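Local coordinates for regulator of chromosome condensation (Saccharomyces cerevisiae, PDB 3OF7), which promotes the exchange of GDP for GTP on the small GTPases GSP1 and GSP2, binds chromatin, and is required for nuclear export of mRNA and ribosomes, at residues 30-35 with 53-59; 395-399 with 459-463. All coordinates share one frame; numbering follows the deposited sequence.

Contact 1. Residues 30-35 with 53-59; sequences DIFCWG and VKRPRLN
Strands 30-34 and 56-58 run antiparallel, the short axes at 136° and 4.3 Å apart at their closest, with Phe32 and Leu58 as a non-hydrogen-bonded pair and Cys33 and Arg57 as a hydrogen-bonded one. Cys33 and Arg57 exchange backbone bonds, and Asn59 N reaches Ile31 O at 2.7 Å. A beta bulge then places Trp34 opposite the three residues 54-56, of which it touches Arg55 and Pro56, after which Gly35 and Val53 pair again, with Gly35 N 2.7 Å from Val53 O. Phe32, Leu58, Trp34 and Pro56 make an apolar patch. The six-membered ring of Trp34 lies under Pro56, whose CG stands 3.9 Å from the ring centroid in a CH-pi contact; CG of the tryptophan sits between backbone N and carbonyl carbon (chi1 69°), which swings the indole across the proline. An alanine in place of Trp34 is likely to leave Pro56 without this aromatic floor and the bulge less firmly packed. Leu58 extends obliquely across Phe32, its CD1 3.7 Å from Phe32 CE1. From the other face of the sheet, Asn59 ND2 donates almost straight (171°) to Cys33 SG at 3.6 Å, the sulfur lying in the amide plane; Gly43 O and Phe61 N engage the same amide. The chemistry implies an outer strand fastened chiefly by main-chain bonds, supplemented by apolar packing, with the buried amide satisfied on several sides.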
ATOM      1  N   ASP A  30     -14.291  12.546  -2.669  1.00 15.75           N
ATOM      2  CA  ASP A  30     -13.632  13.092  -3.852  1.00 15.51           C
ATOM      3  C   ASP A  30     -12.314  12.325  -3.998  1.00 14.58           C
ATOM      4  O   ASP A  30     -11.554  12.211  -3.036  1.00 14.15           O
ATOM      5  CB  ASP A  30     -13.331  14.583  -3.667  1.00 15.59           C
ATOM      6  CG  ASP A  30     -14.577  15.451  -3.756  1.00 17.65           C
ATOM      7  OD1 ASP A  30     -15.540  15.075  -4.469  1.00 17.61           O
ATOM      8  OD2 ASP A  30     -14.576  16.515  -3.113  1.00 19.14           O
ATOM      9  N   ILE A  31     -12.058  11.796  -5.186  1.00 14.02           N
ATOM     10  CA  ILE A  31     -10.816  11.058  -5.465  1.00 13.93           C
ATOM     11  C   ILE A  31      -9.852  11.925  -6.283  1.00 14.03           C
ATOM     12  O   ILE A  31     -10.240  12.514  -7.286  1.00 14.60           O
ATOM     13  CB  ILE A  31     -11.110   9.716  -6.215  1.00 13.96           C
ATOM     14  CG1 ILE A  31     -12.081   8.831  -5.415  1.00 13.51           C
ATOM     15  CG2 ILE A  31      -9.802   8.959  -6.579  1.00 13.70           C
ATOM     16  CD1 ILE A  31     -11.604   8.434  -4.016  1.00 13.57           C
ATOM     17  N   PHE A  32      -8.596  11.990  -5.845  1.00 13.79           N
ATOM     18  CA  PHE A  32      -7.561  12.758  -6.522  1.00 13.68           C
ATOM     19  C   PHE A  32      -6.426  11.836  -6.934  1.00 13.77           C
ATOM     20  O   PHE A  32      -6.062  10.938  -6.183  1.00 13.37           O
ATOM     21  CB  PHE A  32      -6.995  13.829  -5.590  1.00 13.35           C
ATOM     22  CG  PHE A  32      -8.027  14.785  -5.080  1.00 14.85           C
ATOM     23  CD1 PHE A  32      -8.351  15.931  -5.806  1.00 15.26           C
ATOM     24  CD2 PHE A  32      -8.694  14.531  -3.888  1.00 13.09           C
ATOM     25  CE1 PHE A  32      -9.324  16.819  -5.340  1.00 15.39           C
ATOM     26  CE2 PHE A  32      -9.659  15.416  -3.414  1.00 15.16           C
ATOM     27  CZ  PHE A  32      -9.972  16.557  -4.136  1.00 15.80           C
ATOM     28  N   CYS A  33      -5.855  12.093  -8.106  1.00 13.86           N
ATOM     29  CA  CYS A  33      -4.759  11.290  -8.638  1.00 14.38           C
ATOM     30  C   CYS A  33      -3.660  12.204  -9.157  1.00 14.76           C
ATOM     31  O   CYS A  33      -3.940  13.298  -9.683  1.00 15.11           O
ATOM     32  CB  CYS A  33      -5.266  10.402  -9.784  1.00 14.28           C
ATOM     33  SG  CYS A  33      -6.557   9.216  -9.323  1.00 15.45           S
ATOM     34  N   TRP A  34      -2.413  11.767  -9.012  1.00 14.93           N
ATOM     35  CA  TRP A  34      -1.279  12.548  -9.515  1.00 15.19           C
ATOM     36  C   TRP A  34      -0.019  11.700  -9.658  1.00 15.75           C
ATOM     37  O   TRP A  34       0.045  10.586  -9.128  1.00 15.73           O
ATOM     38  CB  TRP A  34      -1.027  13.771  -8.626  1.00 14.91           C
ATOM     39  CG  TRP A  34      -0.510  13.468  -7.231  1.00 14.18           C
ATOM     40  CD1 TRP A  34       0.805  13.477  -6.825  1.00 13.54           C
ATOM     41  CD2 TRP A  34      -1.285  13.141  -6.070  1.00 13.45           C
ATOM     42  NE1 TRP A  34       0.888  13.172  -5.483  1.00 13.81           N
ATOM     43  CE2 TRP A  34      -0.377  12.967  -4.995  1.00 13.29           C
ATOM     44  CE3 TRP A  34      -2.661  12.975  -5.829  1.00 13.02           C
ATOM     45  CZ2 TRP A  34      -0.797  12.628  -3.698  1.00 13.10           C
ATOM     46  CZ3 TRP A  34      -3.078  12.647  -4.537  1.00 12.46           C
ATOM     47  CH2 TRP A  34      -2.147  12.472  -3.489  1.00 12.56           C
ATOM     48  N   GLY A  35       0.970  12.240 -10.378  1.00 16.42           N
ATOM     49  CA  GLY A  35       2.230  11.547 -10.661  1.00 17.11           C
ATOM     50  C   GLY A  35       2.312  11.190 -12.136  1.00 17.79           C
ATOM     51  O   GLY A  35       1.867  11.957 -12.993  1.00 17.88           O
ATOM     52  N   VAL A  53       0.918  14.370 -14.273  1.00 23.70           N
ATOM     53  CA  VAL A  53       0.097  15.291 -13.498  1.00 22.84           C
ATOM     54  C   VAL A  53       0.842  15.599 -12.201  1.00 22.14           C
ATOM     55  O   VAL A  53       1.056  14.721 -11.375  1.00 22.24           O
ATOM     56  CB  VAL A  53      -1.316  14.684 -13.248  1.00 22.67           C
ATOM     57  CG1 VAL A  53      -2.110  15.503 -12.247  1.00 22.33           C
ATOM     58  CG2 VAL A  53      -2.093  14.566 -14.569  1.00 23.05           C
ATOM     59  N   LYS A  54       1.256  16.852 -12.041  1.00 21.44           N
ATOM     60  CA  LYS A  54       2.245  17.204 -11.023  1.00 20.67           C
ATOM     61  C   LYS A  54       1.643  17.656  -9.690  1.00 20.03           C
ATOM     62  O   LYS A  54       2.377  17.915  -8.734  1.00 19.29           O
ATOM     63  CB  LYS A  54       3.225  18.255 -11.589  1.00 21.21           C
ATOM     64  CG  LYS A  54       3.946  17.784 -12.851  1.00 22.45           C
ATOM     65  CD  LYS A  54       4.802  18.871 -13.490  1.00 25.29           C
ATOM     66  CE  LYS A  54       5.384  18.379 -14.818  1.00 27.21           C
ATOM     67  NZ  LYS A  54       6.315  19.387 -15.454  1.00 28.96           N
ATOM     68  N   ARG A  55       0.311  17.747  -9.638  1.00 19.22           N
ATOM     69  CA  ARG A  55      -0.432  18.111  -8.420  1.00 19.03           C
ATOM     70  C   ARG A  55      -1.715  17.292  -8.365  1.00 18.20           C
ATOM     71  O   ARG A  55      -2.229  16.917  -9.417  1.00 18.18           O
ATOM     72  CB  ARG A  55      -0.810  19.602  -8.452  1.00 19.33           C
ATOM     73  CG  ARG A  55       0.348  20.586  -8.335  1.00 21.13           C
ATOM     74  CD  ARG A  55       1.012  20.484  -6.987  1.00 24.63           C
ATOM     75  NE  ARG A  55       1.761  21.693  -6.641  0.90 26.41           N
ATOM     76  CZ  ARG A  55       2.133  22.000  -5.403  0.80 27.34           C
ATOM     77  NH1 ARG A  55       1.834  21.181  -4.394  1.00 26.78           N
ATOM     78  NH2 ARG A  55       2.806  23.122  -5.173  1.00 28.10           N
ATOM     79  N   PRO A  56      -2.250  17.024  -7.149  1.00 17.68           N
ATOM     80  CA  PRO A  56      -3.492  16.257  -7.033  1.00 17.14           C
ATOM     81  C   PRO A  56      -4.592  16.790  -7.945  1.00 17.26           C
ATOM     82  O   PRO A  56      -4.932  17.974  -7.885  1.00 17.46           O
ATOM     83  CB  PRO A  56      -3.878  16.439  -5.560  1.00 17.09           C
ATOM     84  CG  PRO A  56      -2.564  16.568  -4.865  1.00 17.27           C
ATOM     85  CD  PRO A  56      -1.692  17.351  -5.821  1.00 17.47           C
ATOM     86  N   ARG A  57      -5.120  15.912  -8.789  1.00 16.97           N
ATOM     87  CA  ARG A  57      -6.127  16.272  -9.772  1.00 16.74           C
ATOM     88  C   ARG A  57      -7.416  15.536  -9.442  1.00 16.86           C
ATOM     89  O   ARG A  57      -7.421  14.304  -9.322  1.00 16.27           O
ATOM     90  CB  ARG A  57      -5.631  15.896 -11.171  1.00 16.88           C
ATOM     91  CG  ARG A  57      -6.650  16.098 -12.301  1.00 18.01           C
ATOM     92  CD  ARG A  57      -6.608  17.522 -12.860  1.00 20.05           C
ATOM     93  NE  ARG A  57      -5.280  17.874 -13.369  1.00 21.53           N
ATOM     94  CZ  ARG A  57      -4.808  17.521 -14.560  1.00 22.98           C
ATOM     95  NH1 ARG A  57      -5.550  16.803 -15.401  1.00 24.24           N
ATOM     96  NH2 ARG A  57      -3.588  17.890 -14.917  1.00 23.04           N
ATOM     97  N   LEU A  58      -8.506  16.283  -9.286  1.00 16.76           N
ATOM     98  CA  LEU A  58      -9.804  15.665  -9.009  1.00 16.93           C
ATOM     99  C   LEU A  58     -10.166  14.705 -10.138  1.00 17.18           C
ATOM    100  O   LEU A  58     -10.142  15.081 -11.305  1.00 17.11           O
ATOM    101  CB  LEU A  58     -10.877  16.742  -8.831  1.00 16.87           C
ATOM    102  CG  LEU A  58     -12.292  16.234  -8.547  1.00 17.31           C
ATOM    103  CD1 LEU A  58     -12.382  15.629  -7.145  1.00 17.03           C
ATOM    104  CD2 LEU A  58     -13.303  17.373  -8.718  1.00 17.97           C
ATOM    105  N   ASN A  59     -10.473  13.452  -9.797  1.00 17.56           N
ATOM    106  CA  ASN A  59     -10.763  12.463 -10.820  1.00 17.93           C
ATOM    107  C   ASN A  59     -12.230  12.566 -11.242  1.00 18.39           C
ATOM    108  O   ASN A  59     -13.126  12.266 -10.437  1.00 18.55           O
ATOM    109  CB  ASN A  59     -10.422  11.047 -10.331  1.00 17.72           C
ATOM    110  CG  ASN A  59     -10.412  10.035 -11.452  1.00 18.25           C
ATOM    111  OD1 ASN A  59     -11.357   9.963 -12.242  1.00 17.99           O
ATOM    112  ND2 ASN A  59      -9.338   9.244 -11.536  1.00 16.93           N
TER
HETATM  113  O   HOH W   1     -13.653  12.196  -7.715  1.00 16.06           O

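Contact 2. Residues 395-399 with 459-463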
ATOM      1  N   ASN A 395      -4.996  16.880  11.042  1.00 19.92           N
ATOM      2  CA  ASN A 395      -5.927  17.902  10.527  1.00 19.74           C
ATOM      3  C   ASN A 395      -6.389  17.723   9.066  1.00 19.53           C
ATOM      4  O   ASN A 395      -7.110  18.569   8.536  1.00 19.03           O
ATOM      5  CB  ASN A 395      -5.392  19.328  10.793  1.00 20.16           C
ATOM      6  CG  ASN A 395      -4.221  19.725   9.884  1.00 20.81           C
ATOM      7  OD1 ASN A 395      -3.636  18.899   9.177  1.00 21.93           O
ATOM      8  ND2 ASN A 395      -3.874  21.007   9.912  1.00 19.48           N
ATOM      9  N   GLY A 396      -5.967  16.632   8.424  1.00 18.70           N
ATOM     10  CA  GLY A 396      -6.449  16.292   7.079  1.00 18.00           C
ATOM     11  C   GLY A 396      -5.672  16.899   5.924  1.00 17.35           C
ATOM     12  O   GLY A 396      -6.165  16.959   4.796  1.00 17.59           O
ATOM     13  N   ILE A 397      -4.462  17.362   6.211  1.00 16.71           N
ATOM     14  CA  ILE A 397      -3.567  17.892   5.193  1.00 16.07           C
ATOM     15  C   ILE A 397      -2.549  16.789   4.906  1.00 15.71           C
ATOM     16  O   ILE A 397      -2.003  16.199   5.838  1.00 15.42           O
ATOM     17  CB  ILE A 397      -2.878  19.202   5.670  1.00 16.21           C
ATOM     18  CG1 ILE A 397      -3.931  20.320   5.825  1.00 16.65           C
ATOM     19  CG2 ILE A 397      -1.772  19.638   4.694  1.00 15.87           C
ATOM     20  CD1 ILE A 397      -3.368  21.685   6.204  1.00 18.82           C
ATOM     21  N   ALA A 398      -2.334  16.505   3.624  1.00 15.68           N
ATOM     22  CA  ALA A 398      -1.372  15.488   3.186  1.00 15.83           C
ATOM     23  C   ALA A 398       0.052  16.037   3.030  1.00 16.05           C
ATOM     24  O   ALA A 398       0.252  17.201   2.648  1.00 16.22           O
ATOM     25  CB  ALA A 398      -1.847  14.830   1.885  1.00 15.70           C
ATOM     26  N   TYR A 399       1.032  15.182   3.331  1.00 15.87           N
ATOM     27  CA  TYR A 399       2.458  15.517   3.297  1.00 16.04           C
ATOM     28  C   TYR A 399       3.178  14.426   2.536  1.00 15.67           C
ATOM     29  O   TYR A 399       2.923  13.246   2.761  1.00 15.73           O
ATOM     30  CB  TYR A 399       3.039  15.603   4.715  1.00 16.00           C
ATOM     31  CG  TYR A 399       2.564  16.817   5.489  1.00 17.61           C
ATOM     32  CD1 TYR A 399       1.246  16.904   5.933  1.00 17.85           C
ATOM     33  CD2 TYR A 399       3.432  17.880   5.771  1.00 18.48           C
ATOM     34  CE1 TYR A 399       0.791  18.013   6.634  1.00 18.95           C
ATOM     35  CE2 TYR A 399       2.986  19.003   6.478  1.00 19.55           C
ATOM     36  CZ  TYR A 399       1.663  19.057   6.900  1.00 19.92           C
ATOM     37  OH  TYR A 399       1.201  20.147   7.596  1.00 21.01           O
ATOM     38  N   ARG A 459      -8.865  26.149   9.624  1.00 26.10           N
ATOM     39  CA  ARG A 459      -7.628  25.389   9.378  1.00 26.47           C
ATOM     40  C   ARG A 459      -6.589  26.227   8.625  1.00 27.01           C
ATOM     41  O   ARG A 459      -5.423  26.268   9.017  1.00 27.09           O
ATOM     42  CB  ARG A 459      -7.904  24.066   8.638  1.00 25.73           C
ATOM     43  CG  ARG A 459      -6.679  23.135   8.573  1.00 24.91           C
ATOM     44  CD  ARG A 459      -6.959  21.828   7.825  1.00 22.74           C
ATOM     45  NE  ARG A 459      -7.089  22.012   6.378  1.00 20.42           N
ATOM     46  CZ  ARG A 459      -7.439  21.056   5.525  1.00 20.89           C
ATOM     47  NH1 ARG A 459      -7.701  19.824   5.961  1.00 20.17           N
ATOM     48  NH2 ARG A 459      -7.536  21.328   4.228  1.00 19.84           N
ATOM     49  N   ALA A 460      -7.017  26.896   7.556  1.00 28.01           N
ATOM     50  CA  ALA A 460      -6.140  27.806   6.810  1.00 29.04           C
ATOM     51  C   ALA A 460      -5.502  28.874   7.711  1.00 30.01           C
ATOM     52  O   ALA A 460      -4.297  29.128   7.616  1.00 29.95           O
ATOM     53  CB  ALA A 460      -6.893  28.452   5.661  1.00 29.13           C
ATOM     54  N   ASP A 461      -6.304  29.481   8.588  1.00 31.26           N
ATOM     55  CA  ASP A 461      -5.797  30.471   9.547  1.00 32.51           C
ATOM     56  C   ASP A 461      -4.794  29.847  10.507  1.00 33.32           C
ATOM     57  O   ASP A 461      -3.768  30.454  10.811  1.00 33.82           O
ATOM     58  CB  ASP A 461      -6.936  31.129  10.334  1.00 32.42           C
ATOM     59  CG  ASP A 461      -7.776  32.076   9.483  0.80 33.11           C
ATOM     60  OD1 ASP A 461      -7.309  32.503   8.409  0.90 33.37           O
ATOM     61  OD2 ASP A 461      -8.917  32.392   9.889  0.90 34.05           O
ATOM     62  N   GLU A 462      -5.088  28.634  10.975  1.00 34.21           N
ATOM     63  CA  GLU A 462      -4.177  27.910  11.869  1.00 34.95           C
ATOM     64  C   GLU A 462      -2.819  27.629  11.214  1.00 35.24           C
ATOM     65  O   GLU A 462      -1.769  27.817  11.836  1.00 35.30           O
ATOM     66  CB  GLU A 462      -4.817  26.603  12.355  1.00 34.99           C
ATOM     67  CG  GLU A 462      -5.878  26.782  13.440  0.90 35.87           C
ATOM     68  CD  GLU A 462      -6.772  25.558  13.614  0.70 37.48           C
ATOM     69  OE1 GLU A 462      -6.721  24.641  12.762  0.90 37.47           O
ATOM     70  OE2 GLU A 462      -7.539  25.514  14.604  0.90 38.01           O
ATOM     71  N   MET A 463      -2.849  27.198   9.954  1.00 35.58           N
ATOM     72  CA  MET A 463      -1.633  26.832   9.230  1.00 35.91           C
ATOM     73  C   MET A 463      -0.790  28.049   8.846  1.00 37.36           C
ATOM     74  O   MET A 463       0.442  27.980   8.843  1.00 37.23           O
ATOM     75  CB  MET A 463      -1.971  25.991   7.995  1.00 35.30           C
ATOM     76  CG  MET A 463      -2.575  24.621   8.322  1.00 31.89           C
ATOM     77  SD  MET A 463      -1.520  23.574   9.344  1.00 24.14           S
ATOM     78  CE  MET A 463      -0.160  23.308   8.217  1.00 27.43           C
TER
HETATM   79  O   HOH W   2      -5.023  22.729  11.847  1.00 31.52           O
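The turn linking strands 388-393 and 398-402 of a propeller blade is where the C-terminal helix 453-464 docks, and Arg459 and Met463, one helical turn apart, supply the side chains that touch it directly. Arg459 runs out extended, CG anti to the backbone N (chi1 -170°), and bends only near its end, so that the guanidinium slips in beside the turn. Its NH1 donates to Asn395 O at 2.9 Å (156° at the hydrogen), with the oxygen at the edge of the guanidinium, close to its plane. Over one face, centrally placed, lies Ile397 CG1, 3.6 Å from Arg459 CZ. NH2 donates to the carbonyls of Gln430 and His432, so the buried cation is gripped by main-chain oxygens from two parts of the chain while a hydrocarbon branch covers it. Met463, bent at chi2 and chi3, meets Ile397 tip to tip, Met463 CG being 3.7 Å from Ile397 CD1. Met463 SD rests 3.5 Å from Asn395 ND2, and Met463 CE comes within 3.5 Å of Tyr399 OH. The Asn395 amide donates to a water, 2.8 Å from ND2, which in turn donates to Glu462 OE1, linking helix and turn through solvent. Gly396 has a positive phi (88°), at which a CB would jam against the carbonyl oxygen of Asn395; it would also crowd Arg459 NH1. The arrangement is that of a terminal helix packed against a beta-hairpin turn of a beta-propeller blade, here the blade before the one that joins the first strands of the propeller to its last.

Contact 1 belongs to the blade in which strands 56-58 and 30-34 are joined by 443-450 and 432-439, so that N-terminal and C-terminal strands close the propeller ring; contact 2 lies where the helix following strand 443-450 packs on the preceding blade. Their centres are 18 Å apart and their nearest atoms about 6 Å, without touching. His432 bridges them: its ring meets the Phe32 ring edge-to-face and its NE2 hydrogen-bonds Asp30 OD2, while its carbonyl accepts from Arg459. Contact 1, its centre about 17 Å from that of the chain, thus builds the closing blade itself, and contact 2, centred about 24 Å from the same point, ties that blade's C-terminal extension to its neighbour.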